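Acetyltransferase (Vibrio fischeri, PDB 3JVN) probably transfers acyl groups other than amino-acyl groups, as a member of the GNAT acetyltransferase family. Local coordinates at residues Y14-L19 with C56-A61; E93-I96 with Y100-E103. All blocks are in the same frame, centred on the assembly; numbering follows the deposited sequence.

How the interactions relate
Interaction 1 closes before interaction 2 opens along the chain, so the two come in series. In 14-19 with 56-61, helix 13-30 rests on strand 56-62; in 93-96 with 100-103, the end of strand 86-96 meets the loop leading into helix 105-118, an element that in GNAT relatives forms the coenzyme A site and probably does so here. Their centres are about 12 Å apart. Both strands belong to one mixed sheet, separated in it by strand 67-79, and the contacts touch directly where Leu19 CD2 lies 3.9 Å from Tyr95 CE1. Helix 13-30 thus packs against both strand 56-62 and Tyr95 of strand 86-96, linking the two contacts on one face of the sheet.

Interaction 1 of 2, residues Y14-L19 with C56-A61; sequences YCLNSL and CMVYVA
Leu16 extends from helix 13-30 toward strand 56-62 and spreads its two methyl groups over two residues of that strand. Leu16 CD2 lies 4.1 Å from Val60 CG1, while Leu16 CD1 is 4.3 Å from Val58 CG2; both separations are those of apolar van der Waals contact, and no hydrogen bond crosses the interface. The torsions account for this fork. Leu16 CG stands anti to the carbonyl carbon (chi1 -62°), and with chi2 at -178° CD1 continues the extended chain toward Val58, leaving CD2 as the branch for Val60. On the strand, Val60 CG1 is likewise anti to its carbonyl carbon (chi1 -71°), which presents that methyl to the leucine; the side chains of Leu16 and Val60 cross at about a right angle. The CA atoms of Leu16 and Val60 are 9.2 Å apart, a separation that the leucine and valine side chains bridge. Small as it is, at 89 Å² buried in total, the contact is made wholly by buried residues. Ile47 and Leu51 of helix 47-52 extend it, touching Leu16 and Val58 respectively, and Phe70 of strand 67-79 meets Val60. Met57, Tyr59 and Ala61 instead touch helix 105-118, so strand 56-62 sits in the middle layer of the alpha/beta/alpha GNAT fold, with helix 13-30 across the sheet from helix 105-118.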
loop_
_atom_site.group_PDB
_atom_site.type_symbol
_atom_site.label_atom_id
_atom_site.label_comp_id
_atom_site.label_asym_id
_atom_site.label_seq_id
_atom_site.Cartn_x
_atom_site.Cartn_y
_atom_site.Cartn_z
ATOM N N TYR A 14 -31.145 7.280 -3.009
ATOM C CA TYR A 14 -31.892 8.295 -2.279
ATOM C C TYR A 14 -31.571 8.209 -0.774
ATOM O O TYR A 14 -31.235 9.214 -0.147
ATOM C CB TYR A 14 -33.397 8.113 -2.537
ATOM C CG TYR A 14 -34.232 9.306 -2.136
ATOM C CD1 TYR A 14 -34.435 10.378 -3.014
ATOM C CD2 TYR A 14 -34.771 9.394 -0.855
ATOM C CE1 TYR A 14 -35.156 11.511 -2.620
ATOM C CE2 TYR A 14 -35.479 10.517 -0.447
ATOM C CZ TYR A 14 -35.670 11.573 -1.330
ATOM O OH TYR A 14 -36.351 12.686 -0.895
ATOM N N CYS A 15 -31.657 7.003 -0.212
ATOM C CA CYS A 15 -31.367 6.767 1.207
ATOM C C CYS A 15 -29.922 7.124 1.509
ATOM O O CYS A 15 -29.613 7.812 2.488
ATOM C CB CYS A 15 -31.568 5.295 1.558
ATOM S SG CYS A 15 -33.070 4.585 0.874
ATOM N N LEU A 16 -29.034 6.635 0.653
ATOM C CA LEU A 16 -27.618 6.877 0.821
ATOM C C LEU A 16 -27.259 8.359 0.920
ATOM O O LEU A 16 -26.421 8.721 1.737
ATOM C CB LEU A 16 -26.849 6.156 -0.296
ATOM C CG LEU A 16 -27.070 4.631 -0.208
ATOM C CD1 LEU A 16 -26.276 3.889 -1.274
ATOM C CD2 LEU A 16 -26.651 4.145 1.187
ATOM N N ASN A 17 -27.887 9.217 0.114
ATOM C CA ASN A 17 -27.611 10.657 0.190
ATOM C C ASN A 17 -27.784 11.151 1.629
ATOM O O ASN A 17 -26.953 11.904 2.141
ATOM C CB ASN A 17 -28.540 11.455 -0.733
ATOM C CG ASN A 17 -28.113 11.389 -2.185
ATOM O OD1 ASN A 17 -26.939 11.173 -2.485
ATOM N ND2 ASN A 17 -29.054 11.599 -3.093
ATOM N N SER A 18 -28.860 10.698 2.269
ATOM C CA SER A 18 -29.196 11.049 3.649
ATOM C C SER A 18 -28.238 10.471 4.683
ATOM O O SER A 18 -27.821 11.172 5.588
ATOM C CB SER A 18 -30.623 10.588 3.963
ATOM O OG SER A 18 -30.898 10.714 5.340
ATOM N N LEU A 19 -27.905 9.192 4.562
ATOM C CA LEU A 19 -26.986 8.562 5.509
ATOM C C LEU A 19 -25.567 9.074 5.263
ATOM O O LEU A 19 -24.754 9.154 6.185
ATOM C CB LEU A 19 -27.013 7.031 5.368
ATOM C CG LEU A 19 -28.348 6.307 5.575
ATOM C CD1 LEU A 19 -28.244 4.858 5.100
ATOM C CD2 LEU A 19 -28.743 6.369 7.025
ATOM N N CYS A 56 -15.662 -0.181 -7.676
ATOM C CA CYS A 56 -16.208 0.229 -6.379
ATOM C C CYS A 56 -17.178 -0.744 -5.719
ATOM O O CYS A 56 -17.819 -1.560 -6.374
ATOM C CB CYS A 56 -16.900 1.591 -6.506
ATOM S SG CYS A 56 -15.779 2.981 -6.774
HETATM N N MSE A 57 -17.291 -0.636 -4.403
HETATM C CA MSE A 57 -18.184 -1.493 -3.645
HETATM C C MSE A 57 -18.984 -0.717 -2.613
HETATM O O MSE A 57 -18.474 0.191 -1.969
HETATM C CB MSE A 57 -17.381 -2.579 -2.932
HETATM C CG MSE A 57 -16.700 -3.548 -3.862
HETATM SE SE MSE A 57 -15.142 -4.371 -3.079
HETATM C CE MSE A 57 -16.031 -5.567 -1.830
ATOM N N VAL A 58 -20.247 -1.078 -2.463
ATOM C CA VAL A 58 -21.073 -0.437 -1.465
ATOM C C VAL A 58 -22.078 -1.443 -0.934
ATOM O O VAL A 58 -22.946 -1.903 -1.660
ATOM C CB VAL A 58 -21.797 0.823 -2.024
ATOM C CG1 VAL A 58 -22.412 0.522 -3.376
ATOM C CG2 VAL A 58 -22.852 1.270 -1.048
ATOM N N TYR A 59 -21.934 -1.817 0.332
ATOM C CA TYR A 59 -22.875 -2.750 0.924
ATOM C C TYR A 59 -23.710 -2.028 1.962
ATOM O O TYR A 59 -23.246 -1.073 2.586
ATOM C CB TYR A 59 -22.135 -3.921 1.555
ATOM C CG TYR A 59 -21.339 -4.702 0.551
ATOM C CD1 TYR A 59 -21.964 -5.599 -0.325
ATOM C CD2 TYR A 59 -19.963 -4.551 0.470
ATOM C CE1 TYR A 59 -21.225 -6.321 -1.256
ATOM C CE2 TYR A 59 -19.222 -5.269 -0.452
ATOM C CZ TYR A 59 -19.848 -6.152 -1.304
ATOM O OH TYR A 59 -19.097 -6.880 -2.196
ATOM N N VAL A 60 -24.952 -2.479 2.124
ATOM C CA VAL A 60 -25.867 -1.887 3.094
ATOM C C VAL A 60 -26.447 -2.935 4.047
ATOM O O VAL A 60 -26.538 -4.120 3.712
ATOM C CB VAL A 60 -27.052 -1.145 2.387
ATOM C CG1 VAL A 60 -26.552 0.129 1.711
ATOM C CG2 VAL A 60 -27.720 -2.069 1.368
ATOM N N ALA A 61 -26.817 -2.483 5.242
ATOM C CA ALA A 61 -27.425 -3.333 6.260
ATOM C C ALA A 61 -28.910 -2.957 6.287
ATOM O O ALA A 61 -29.257 -1.815 6.598
ATOM C CB ALA A 61 -26.786 -3.069 7.617
#

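Interaction 2 of 2, residues E93-I96 with Y100-E103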
loop_
_atom_site.group_PDB
_atom_site.type_symbol
_atom_site.label_atom_id
_atom_site.label_comp_id
_atom_site.label_asym_id
_atom_site.label_seq_id
_atom_site.Cartn_x
_atom_site.Cartn_y
_atom_site.Cartn_z
ATOM N N GLU A 93 -15.670 4.662 3.644
ATOM C CA GLU A 93 -16.634 5.089 4.651
ATOM C C GLU A 93 -17.505 3.987 5.220
ATOM O O GLU A 93 -17.727 2.949 4.593
ATOM C CB GLU A 93 -17.543 6.155 4.059
ATOM C CG GLU A 93 -16.814 7.351 3.550
ATOM C CD GLU A 93 -17.477 7.918 2.330
ATOM O OE1 GLU A 93 -17.499 7.226 1.279
ATOM O OE2 GLU A 93 -17.977 9.063 2.429
ATOM N N LEU A 94 -18.032 4.244 6.408
ATOM C CA LEU A 94 -18.890 3.281 7.071
ATOM C C LEU A 94 -19.771 4.053 8.046
ATOM O O LEU A 94 -19.266 4.804 8.876
ATOM C CB LEU A 94 -18.027 2.249 7.808
ATOM C CG LEU A 94 -18.665 0.897 8.160
ATOM C CD1 LEU A 94 -17.638 0.009 8.862
ATOM C CD2 LEU A 94 -19.874 1.109 9.057
ATOM N N TYR A 95 -21.087 3.878 7.946
ATOM C CA TYR A 95 -22.001 4.585 8.838
ATOM C C TYR A 95 -23.129 3.725 9.373
ATOM O O TYR A 95 -23.671 2.884 8.656
ATOM C CB TYR A 95 -22.593 5.815 8.136
ATOM C CG TYR A 95 -23.625 6.548 8.973
ATOM C CD1 TYR A 95 -24.986 6.255 8.859
ATOM C CD2 TYR A 95 -23.236 7.506 9.907
ATOM C CE1 TYR A 95 -25.930 6.900 9.653
ATOM C CE2 TYR A 95 -24.176 8.155 10.707
ATOM C CZ TYR A 95 -25.517 7.850 10.576
ATOM O OH TYR A 95 -26.445 8.491 11.367
ATOM N N ILE A 96 -23.476 3.945 10.641
ATOM C CA ILE A 96 -24.562 3.211 11.281
ATOM C C ILE A 96 -25.460 4.187 12.034
ATOM O O ILE A 96 -24.980 5.105 12.696
ATOM C CB ILE A 96 -24.052 2.158 12.305
ATOM C CG1 ILE A 96 -22.886 1.355 11.721
ATOM C CG2 ILE A 96 -25.188 1.210 12.672
ATOM C CD1 ILE A 96 -21.517 1.935 12.063
ATOM N N TYR A 100 -28.846 2.111 15.938
ATOM C CA TYR A 100 -28.466 0.726 15.684
ATOM C C TYR A 100 -27.008 0.361 15.972
ATOM O O TYR A 100 -26.561 -0.745 15.641
ATOM C CB TYR A 100 -28.815 0.363 14.242
ATOM C CG TYR A 100 -30.297 0.179 14.018
ATOM C CD1 TYR A 100 -30.873 -1.089 14.051
ATOM C CD2 TYR A 100 -31.132 1.277 13.803
ATOM C CE1 TYR A 100 -32.246 -1.262 13.875
ATOM C CE2 TYR A 100 -32.507 1.117 13.628
ATOM C CZ TYR A 100 -33.053 -0.158 13.666
ATOM O OH TYR A 100 -34.406 -0.328 13.498
ATOM N N ARG A 101 -26.263 1.277 16.580
ATOM C CA ARG A 101 -24.871 0.992 16.908
ATOM C C ARG A 101 -24.822 0.024 18.090
ATOM O O ARG A 101 -25.851 -0.265 18.703
ATOM C CB ARG A 101 -24.117 2.284 17.243
ATOM C CG ARG A 101 -23.428 2.904 16.042
ATOM C CD ARG A 101 -24.141 4.138 15.512
ATOM N NE ARG A 101 -23.700 5.364 16.168
ATOM C CZ ARG A 101 -23.771 6.567 15.606
ATOM N NH1 ARG A 101 -24.264 6.696 14.383
ATOM N NH2 ARG A 101 -23.348 7.645 16.258
ATOM N N ARG A 102 -23.631 -0.480 18.406
ATOM C CA ARG A 102 -23.483 -1.421 19.514
ATOM C C ARG A 102 -24.345 -2.661 19.271
ATOM O O ARG A 102 -24.899 -3.237 20.208
ATOM C CB ARG A 102 -23.904 -0.762 20.832
ATOM C CG ARG A 102 -22.792 -0.044 21.580
ATOM C CD ARG A 102 -22.058 -0.999 22.517
ATOM N NE ARG A 102 -21.521 -2.161 21.811
ATOM C CZ ARG A 102 -20.877 -3.168 22.398
ATOM N NH1 ARG A 102 -20.682 -3.169 23.711
ATOM N NH2 ARG A 102 -20.425 -4.176 21.664
ATOM N N GLU A 103 -24.456 -3.072 18.011
ATOM C CA GLU A 103 -25.264 -4.240 17.673
ATOM C C GLU A 103 -24.547 -5.181 16.703
ATOM O O GLU A 103 -25.143 -6.129 16.187
ATOM C CB GLU A 103 -26.602 -3.775 17.088
ATOM C CG GLU A 103 -27.645 -4.867 16.902
ATOM C CD GLU A 103 -29.043 -4.295 16.788
ATOM O OE1 GLU A 103 -30.003 -5.076 16.604
ATOM O OE2 GLU A 103 -29.181 -3.055 16.892
#
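Tyr100 meets Ile96 through its backbone and the root of its side chain. Ile96 CG2 packs on Tyr100 CB (4.0 Å), an apolar contact, and lies 3.8 Å from the carbonyl oxygen Tyr100 O; the phenol ring is left to other neighbours. This methyl stands anti to the backbone N of Ile96, which directs it at Tyr100. Arg101 follows and makes the larger part of the contact. Its aliphatic portion runs alongside the isoleucine, with Arg101 CD 3.8 Å and Arg101 CG 3.9 Å from Ile96 CB. The chain then bends at chi2 and again at chi3 (88°), a fold that carries the guanidinium back over the end of the strand. There Arg101 NH1 is placed to donate to Ile96 O, which lies at the edge of the guanidinium, near its plane. The modelled separation of Arg101 NH1 and Ile96 O (2.4 Å, with an N-H...O angle of 156°) is too short to be trusted in detail at 2.61 Å resolution. Arg101 NH1 also approaches the ring of Tyr95 obliquely, 4.0 Å from Tyr95 CE2, with ring and guanidinium planes 85° apart. Glu26 OE1 is hydrogen-bonded to Tyr95 OH; the same carboxylate is a weak, long ion-pair partner for Arg101. From Arg101 onward the sequence fits the Q/R-x-x-G-x-G/A signature, whose loop in relatives binds the coenzyme A pyrophosphate largely through backbone amides; a like role is probable here. Residues 100-103 lie in the loop between strand 86-96 and helix 105-118, while Tyr95 packs on helix 13-30 and Phe70 of strand 67-79, and Tyr100 touches Ile68 of that strand.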